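Local structure of epimerase family protein SDR39U1 (Homo sapiens, 4B4O) at residues G181-I193 against A258-R270. The protein probably works as an NADP-dependent oxidoreductase of the short-chain dehydrogenase/reductase superfamily, and binds NADPH. The protein carries 3 engineered substitutions. Numbering follows the deposited sequence.
Sequences GPIGSGHQFFPWI and AIMLLEGQKVIPR. Engineered in segment 258-270: R270 (natural residue Gln).
Q188 turns its side-chain amide onto the end of helix 255-262, where NE2 donates to L261 O at 3.1 Å, in the carbonyl plane and on a lone pair, though the N-H...O angle is only 142°. The same NE2 gives a straighter bond to I183 O (2.8 Å, 166°). CG sits between backbone N and carbonyl carbon (chi1 69°) and the chain bends at chi2, which folds the amide back toward the type II' turn I183-G186. With an alanine here, the carbonyls of I183 and L261 would probably lose their shared donor, and with it the amide bridge between turn and helix end. I183 CG2 meets L262 CD2 at 3.6 Å, the two side chains crossing at about a right angle. Here the loop leading into strand 192-194 of the Rossmann-type NADP-binding fold, with the start of that strand, meets the DUF1731 region. Farther along, K266 CB lies over the centre of the F189 ring, a CH-pi contact 3.5 Å from the centroid, and P191 CG rests against Q265 OE1. G264 CA points a C-H at F189 O (3.4 Å). One water links S185 N to L262 O; another links F189 N to G264 O. N225 OD1 accepts from I183 N, and L261 packs on V249 and F253.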
ATOM      1  N   GLY A 181       3.985  10.662  19.766  1.00 15.13           N
ATOM      2  CA  GLY A 181       5.101   9.987  20.394  1.00 15.25           C
ATOM      3  C   GLY A 181       5.290   8.563  19.910  1.00 15.19           C
ATOM      4  O   GLY A 181       4.570   8.081  19.018  1.00 14.96           O
ATOM      5  N   PRO A 182       6.263   7.854  20.499  1.00 15.54           N
ATOM      6  CA  PRO A 182       6.533   6.477  20.080  1.00 15.65           C
ATOM      7  C   PRO A 182       5.428   5.511  20.432  1.00 16.42           C
ATOM      8  O   PRO A 182       4.745   5.689  21.438  1.00 17.23           O
ATOM      9  CB  PRO A 182       7.816   6.127  20.837  1.00 16.18           C
ATOM     10  CG  PRO A 182       7.849   7.054  21.986  1.00 16.65           C
ATOM     11  CD  PRO A 182       7.268   8.336  21.466  1.00 15.93           C
ATOM     12  N   ILE A 183       5.260   4.497  19.585  1.00 16.29           N
ATOM     13  CA  ILE A 183       4.328   3.398  19.816  1.00 17.19           C
ATOM     14  C   ILE A 183       5.090   2.214  20.404  1.00 18.06           C
ATOM     15  O   ILE A 183       5.984   1.684  19.765  1.00 17.70           O
ATOM     16  CB  ILE A 183       3.667   2.939  18.505  1.00 16.71           C
ATOM     17  CG1 ILE A 183       3.030   4.125  17.775  1.00 15.96           C
ATOM     18  CG2 ILE A 183       2.643   1.866  18.782  1.00 17.84           C
ATOM     19  CD1 ILE A 183       2.562   3.768  16.384  1.00 15.48           C
ATOM     20  N   GLY A 184       4.742   1.794  21.618  1.00 19.38           N
ATOM     21  CA  GLY A 184       5.449   0.695  22.275  1.00 20.52           C
ATOM     22  C   GLY A 184       6.855   1.098  22.718  1.00 20.42           C
ATOM     23  O   GLY A 184       7.046   2.172  23.282  1.00 20.20           O
ATOM     24  N   SER A 185       7.841   0.261  22.427  1.00 20.68           N
ATOM     25  CA  SER A 185       9.238   0.591  22.719  1.00 20.74           C
ATOM     26  C   SER A 185       9.776   1.668  21.784  1.00 19.23           C
ATOM     27  O   SER A 185      10.677   2.404  22.148  1.00 19.22           O
ATOM     28  CB  SER A 185      10.133  -0.643  22.572  1.00 21.62           C
ATOM     29  OG  SER A 185      10.183  -1.096  21.223  1.00 20.74           O
ATOM     30  N   GLY A 186       9.220   1.738  20.576  1.00 18.15           N
ATOM     31  CA  GLY A 186       9.698   2.649  19.550  1.00 16.92           C
ATOM     32  C   GLY A 186      10.865   2.093  18.771  1.00 16.86           C
ATOM     33  O   GLY A 186      11.274   2.665  17.761  1.00 16.01           O
ATOM     34  N   HIS A 187      11.391   0.961  19.218  1.00 17.94           N
ATOM     35  CA  HIS A 187      12.549   0.356  18.560  1.00 18.17           C
ATOM     36  C   HIS A 187      12.246  -0.343  17.279  1.00 17.62           C
ATOM     37  O   HIS A 187      13.153  -0.576  16.495  1.00 17.57           O
ATOM     38  CB  HIS A 187      13.262  -0.589  19.521  1.00 19.77           C
ATOM     39  CG  HIS A 187      14.071   0.151  20.560  1.00 20.43           C
ATOM     40  ND1 HIS A 187      13.818   0.098  21.874  1.00 21.47           N
ATOM     41  CD2 HIS A 187      15.125   1.042  20.401  1.00 20.23           C
ATOM     42  CE1 HIS A 187      14.698   0.881  22.534  1.00 21.90           C
ATOM     43  NE2 HIS A 187      15.503   1.451  21.627  1.00 21.16           N
ATOM     44  N   GLN A 188      10.983  -0.668  17.059  1.00 17.33           N
ATOM     45  CA  GLN A 188      10.574  -1.441  15.896  1.00 16.98           C
ATOM     46  C   GLN A 188      10.804  -0.694  14.573  1.00 15.78           C
ATOM     47  O   GLN A 188      10.712   0.524  14.505  1.00 15.07           O
ATOM     48  CB  GLN A 188       9.113  -1.868  16.016  1.00 17.14           C
ATOM     49  CG  GLN A 188       8.067  -0.758  15.913  1.00 16.31           C
ATOM     50  CD  GLN A 188       7.789  -0.028  17.211  1.00 16.72           C
ATOM     51  OE1 GLN A 188       8.617   0.005  18.135  1.00 17.35           O
ATOM     52  NE2 GLN A 188       6.616   0.598  17.268  1.00 16.46           N
ATOM     53  N   PHE A 189      11.156  -1.437  13.536  1.00 15.73           N
ATOM     54  CA  PHE A 189      11.356  -0.854  12.230  1.00 14.83           C
ATOM     55  C   PHE A 189      10.040  -0.276  11.708  1.00 14.04           C
ATOM     56  O   PHE A 189       8.941  -0.815  11.949  1.00 14.27           O
ATOM     57  CB  PHE A 189      11.927  -1.861  11.240  1.00 15.10           C
ATOM     58  CG  PHE A 189      13.331  -2.289  11.552  1.00 15.98           C
ATOM     59  CD1 PHE A 189      14.395  -1.392  11.455  1.00 15.93           C
ATOM     60  CD2 PHE A 189      13.597  -3.594  11.935  1.00 17.08           C
ATOM     61  CE1 PHE A 189      15.689  -1.780  11.748  1.00 16.97           C
ATOM     62  CE2 PHE A 189      14.889  -3.986  12.237  1.00 18.12           C
ATOM     63  CZ  PHE A 189      15.938  -3.083  12.135  1.00 18.07           C
ATOM     64  N   PHE A 190      10.170   0.846  11.011  1.00 13.32           N
ATOM     65  CA  PHE A 190       9.047   1.564  10.464  1.00 12.73           C
ATOM     66  C   PHE A 190       9.216   1.632   8.938  1.00 12.32           C
ATOM     67  O   PHE A 190       9.780   2.596   8.423  1.00 12.05           O
ATOM     68  CB  PHE A 190       9.012   2.952  11.091  1.00 12.48           C
ATOM     69  CG  PHE A 190       7.772   3.725  10.803  1.00 12.15           C
ATOM     70  CD1 PHE A 190       6.585   3.411  11.450  1.00 12.47           C
ATOM     71  CD2 PHE A 190       7.792   4.786   9.924  1.00 11.75           C
ATOM     72  CE1 PHE A 190       5.423   4.113  11.180  1.00 12.38           C
ATOM     73  CE2 PHE A 190       6.645   5.515   9.660  1.00 11.66           C
ATOM     74  CZ  PHE A 190       5.456   5.184  10.293  1.00 11.97           C
ATOM     75  N   PRO A 191       8.772   0.577   8.215  1.00 12.45           N
ATOM     76  CA  PRO A 191       8.816   0.629   6.746  1.00 12.17           C
ATOM     77  C   PRO A 191       7.765   1.613   6.250  1.00 11.81           C
ATOM     78  O   PRO A 191       6.588   1.465   6.593  1.00 11.92           O
ATOM     79  CB  PRO A 191       8.455  -0.803   6.317  1.00 12.54           C
ATOM     80  CG  PRO A 191       7.666  -1.355   7.436  1.00 12.95           C
ATOM     81  CD  PRO A 191       8.146  -0.663   8.696  1.00 13.00           C
ATOM     82  N   TRP A 192       8.192   2.598   5.474  1.00 11.59           N
ATOM     83  CA  TRP A 192       7.300   3.651   5.050  1.00 11.45           C
ATOM     84  C   TRP A 192       7.629   4.045   3.647  1.00 11.50           C
ATOM     85  O   TRP A 192       8.720   3.744   3.149  1.00 11.61           O
ATOM     86  CB  TRP A 192       7.460   4.844   5.983  1.00 11.37           C
ATOM     87  CG  TRP A 192       8.821   5.459   5.874  1.00 11.41           C
ATOM     88  CD1 TRP A 192       9.956   5.129   6.571  1.00 11.56           C
ATOM     89  CD2 TRP A 192       9.234   6.514   4.943  1.00 11.54           C
ATOM     90  NE1 TRP A 192      11.002   5.884   6.161  1.00 11.77           N
ATOM     91  CE2 TRP A 192      10.642   6.732   5.187  1.00 11.79           C
ATOM     92  CE3 TRP A 192       8.583   7.266   3.960  1.00 11.69           C
ATOM     93  CZ2 TRP A 192      11.369   7.657   4.477  1.00 12.17           C
ATOM     94  CZ3 TRP A 192       9.322   8.197   3.245  1.00 12.08           C
ATOM     95  CH2 TRP A 192      10.691   8.391   3.508  1.00 12.31           C
ATOM     96  N   ILE A 193       6.706   4.751   3.004  1.00 11.60           N
ATOM     97  CA  ILE A 193       6.946   5.367   1.701  1.00 11.87           C
ATOM     98  C   ILE A 193       6.058   6.599   1.570  1.00 12.13           C
ATOM     99  O   ILE A 193       4.936   6.628   2.084  1.00 12.18           O
ATOM    100  CB  ILE A 193       6.654   4.390   0.539  1.00 12.07           C
ATOM    101  CG1 ILE A 193       7.153   4.954  -0.793  1.00 12.50           C
ATOM    102  CG2 ILE A 193       5.158   4.036   0.436  1.00 12.24           C
ATOM    103  CD1 ILE A 193       7.158   3.919  -1.905  1.00 12.75           C
ATOM    104  N   ALA A 258      -2.441  -5.049  16.097  1.00 20.49           N
ATOM    105  CA  ALA A 258      -1.433  -4.362  16.884  1.00 19.44           C
ATOM    106  C   ALA A 258      -0.018  -4.689  16.368  1.00 18.75           C
ATOM    107  O   ALA A 258       0.891  -3.861  16.496  1.00 17.67           O
ATOM    108  CB  ALA A 258      -1.576  -4.722  18.355  1.00 20.54           C
ATOM    109  N   ILE A 259       0.149  -5.884  15.791  1.00 19.63           N
ATOM    110  CA  ILE A 259       1.418  -6.333  15.208  1.00 19.32           C
ATOM    111  C   ILE A 259       1.919  -5.307  14.203  1.00 17.64           C
ATOM    112  O   ILE A 259       3.107  -5.000  14.148  1.00 16.95           O
ATOM    113  CB  ILE A 259       1.264  -7.722  14.534  1.00 20.78           C
ATOM    114  CG1 ILE A 259       1.389  -8.846  15.584  1.00 22.68           C
ATOM    115  CG2 ILE A 259       2.282  -7.949  13.446  1.00 20.26           C
ATOM    116  CD1 ILE A 259       0.886 -10.247  15.166  1.00 24.80           C
HETATM  117  N   MSE A 260       0.998  -4.754  13.426  1.00 17.27           N
HETATM  118  CA  MSE A 260       1.350  -3.787  12.393  1.00 16.00           C
HETATM  119  C   MSE A 260       1.829  -2.492  12.972  1.00 14.96           C
HETATM  120  O   MSE A 260       2.488  -1.724  12.268  1.00 14.05           O
HETATM  121  CB  MSE A 260       0.136  -3.484  11.514  1.00 16.33           C
HETATM  122  CG  MSE A 260      -0.102  -4.636  10.541  1.00 17.41           C
HETATM  123 SE   MSE A 260      -1.802  -4.360   9.606  0.75 18.62          SE
HETATM  124  CE  MSE A 260      -2.676  -4.420  11.352  1.00 19.39           C
ATOM    125  N   LEU A 261       1.507  -2.229  14.238  1.00 15.30           N
ATOM    126  CA  LEU A 261       1.873  -0.967  14.893  1.00 14.69           C
ATOM    127  C   LEU A 261       3.062  -1.117  15.860  1.00 14.89           C
ATOM    128  O   LEU A 261       3.943  -0.255  15.901  1.00 14.40           O
ATOM    129  CB  LEU A 261       0.656  -0.370  15.638  1.00 15.16           C
ATOM    130  CG  LEU A 261      -0.457   0.366  14.869  1.00 15.17           C
ATOM    131  CD1 LEU A 261      -1.071  -0.604  13.874  1.00 15.71           C
ATOM    132  CD2 LEU A 261      -1.563   0.911  15.763  1.00 15.93           C
ATOM    133  N   LEU A 262       3.071  -2.197  16.639  1.00 15.93           N
ATOM    134  CA  LEU A 262       4.072  -2.414  17.693  1.00 16.66           C
ATOM    135  C   LEU A 262       5.332  -3.116  17.218  1.00 16.89           C
ATOM    136  O   LEU A 262       6.359  -3.057  17.879  1.00 17.51           O
ATOM    137  CB  LEU A 262       3.469  -3.239  18.833  1.00 18.07           C
ATOM    138  CG  LEU A 262       2.270  -2.653  19.582  1.00 18.27           C
ATOM    139  CD1 LEU A 262       1.674  -3.703  20.496  1.00 19.87           C
ATOM    140  CD2 LEU A 262       2.667  -1.418  20.364  1.00 18.05           C
ATOM    141  N   GLU A 263       5.257  -3.767  16.062  1.00 16.62           N
ATOM    142  CA  GLU A 263       6.397  -4.485  15.520  1.00 17.00           C
ATOM    143  C   GLU A 263       6.678  -4.037  14.101  1.00 15.82           C
ATOM    144  O   GLU A 263       5.936  -3.236  13.533  1.00 14.85           O
ATOM    145  CB  GLU A 263       6.138  -5.991  15.561  1.00 18.46           C
ATOM    146  CG  GLU A 263       5.712  -6.524  16.922  1.00 19.92           C
ATOM    147  CD  GLU A 263       5.629  -8.037  16.958  1.00 21.79           C
ATOM    148  OE1 GLU A 263       6.596  -8.687  16.524  1.00 22.48           O
ATOM    149  OE2 GLU A 263       4.595  -8.572  17.414  1.00 22.77           O
ATOM    150  N   GLY A 264       7.760  -4.552  13.532  1.00 16.11           N
ATOM    151  CA  GLY A 264       8.210  -4.123  12.220  1.00 15.17           C
ATOM    152  C   GLY A 264       9.246  -4.982  11.523  1.00 15.82           C
ATOM    153  O   GLY A 264       9.881  -5.835  12.121  1.00 17.15           O
ATOM    154  N   GLN A 265       9.380  -4.727  10.225  1.00 15.07           N
ATOM    155  CA  GLN A 265      10.286  -5.451   9.333  1.00 15.64           C
ATOM    156  C   GLN A 265      11.267  -4.444   8.763  1.00 14.86           C
ATOM    157  O   GLN A 265      10.849  -3.372   8.283  1.00 13.74           O
ATOM    158  CB  GLN A 265       9.545  -6.014   8.107  1.00 15.65           C
ATOM    159  CG  GLN A 265       8.231  -6.738   8.326  1.00 16.34           C
ATOM    160  CD  GLN A 265       7.031  -5.846   8.536  1.00 15.47           C
ATOM    161  OE1 GLN A 265       7.126  -4.626   8.521  1.00 14.32           O
ATOM    162  NE2 GLN A 265       5.865  -6.476   8.710  1.00 16.32           N
ATOM    163  N   LYS A 266      12.547  -4.784   8.732  1.00 15.69           N
ATOM    164  CA  LYS A 266      13.506  -3.968   7.990  1.00 15.24           C
ATOM    165  C   LYS A 266      13.465  -4.410   6.529  1.00 15.07           C
ATOM    166  O   LYS A 266      13.851  -5.530   6.198  1.00 16.15           O
ATOM    167  CB  LYS A 266      14.893  -4.119   8.604  1.00 16.53           C
ATOM    168  CG  LYS A 266      16.061  -3.559   7.798  1.00 16.64           C
ATOM    169  CD  LYS A 266      15.963  -2.068   7.485  1.00 15.50           C
ATOM    170  CE  LYS A 266      17.280  -1.516   6.877  1.00 16.10           C
ATOM    171  NZ  LYS A 266      18.600  -2.013   7.426  1.00 17.93           N
ATOM    172  N   VAL A 267      12.952  -3.557   5.650  1.00 13.98           N
ATOM    173  CA  VAL A 267      12.739  -3.946   4.268  1.00 13.97           C
ATOM    174  C   VAL A 267      13.588  -3.071   3.349  1.00 13.61           C
ATOM    175  O   VAL A 267      13.443  -1.854   3.338  1.00 12.87           O
ATOM    176  CB  VAL A 267      11.240  -3.884   3.861  1.00 13.52           C
ATOM    177  CG1 VAL A 267      11.067  -4.344   2.422  1.00 13.91           C
ATOM    178  CG2 VAL A 267      10.391  -4.771   4.776  1.00 14.13           C
ATOM    179  N   ILE A 268      14.395  -3.726   2.506  1.00 14.34           N
ATOM    180  CA  ILE A 268      15.159  -3.058   1.456  1.00 14.24           C
ATOM    181  C   ILE A 268      14.456  -3.146   0.090  1.00 14.10           C
ATOM    182  O   ILE A 268      14.007  -4.210  -0.326  1.00 14.74           O
ATOM    183  CB  ILE A 268      16.545  -3.673   1.347  1.00 15.39           C
ATOM    184  CG1 ILE A 268      17.250  -3.533   2.692  1.00 15.92           C
ATOM    185  CG2 ILE A 268      17.316  -3.017   0.225  1.00 15.44           C
ATOM    186  CD1 ILE A 268      18.460  -4.454   2.831  1.00 17.58           C
ATOM    187  N   PRO A 269      14.379  -2.016  -0.621  1.00 13.56           N
ATOM    188  CA  PRO A 269      13.800  -1.988  -1.949  1.00 13.73           C
ATOM    189  C   PRO A 269      14.875  -2.232  -2.994  1.00 14.44           C
ATOM    190  O   PRO A 269      15.187  -1.339  -3.789  1.00 14.42           O
ATOM    191  CB  PRO A 269      13.250  -0.568  -2.041  1.00 13.10           C
ATOM    192  CG  PRO A 269      14.195   0.251  -1.231  1.00 12.85           C
ATOM    193  CD  PRO A 269      14.815  -0.669  -0.203  1.00 13.10           C
ATOM    194  N   ARG A 270      15.438  -3.436  -2.987  1.00 15.28           N
ATOM    195  CA  ARG A 270      16.555  -3.757  -3.882  1.00 16.18           C
ATOM    196  C   ARG A 270      16.090  -3.790  -5.331  1.00 16.59           C
ATOM    197  O   ARG A 270      16.619  -3.084  -6.183  1.00 16.72           O
ATOM    198  CB  ARG A 270      17.216  -5.094  -3.519  1.00 17.35           C
ATOM    199  CG  ARG A 270      18.520  -5.282  -4.252  1.00 18.40           C
ATOM    200  CD  ARG A 270      19.431  -6.422  -3.851  1.00 19.90           C
ATOM    201  NE  ARG A 270      19.100  -6.995  -2.572  1.00 20.05           N
ATOM    202  CZ  ARG A 270      19.530  -6.526  -1.384  1.00 19.83           C
ATOM    203  NH1 ARG A 270      20.259  -5.423  -1.281  1.00 19.43           N
ATOM    204  NH2 ARG A 270      19.189  -7.164  -0.275  1.00 20.23           N
TER
HETATM  205  O   HOH W   1       7.307  -1.803  20.662  1.00  2.00           O
HETATM  206  O   HOH W   2      11.297  -4.368  14.406  1.00  2.00           O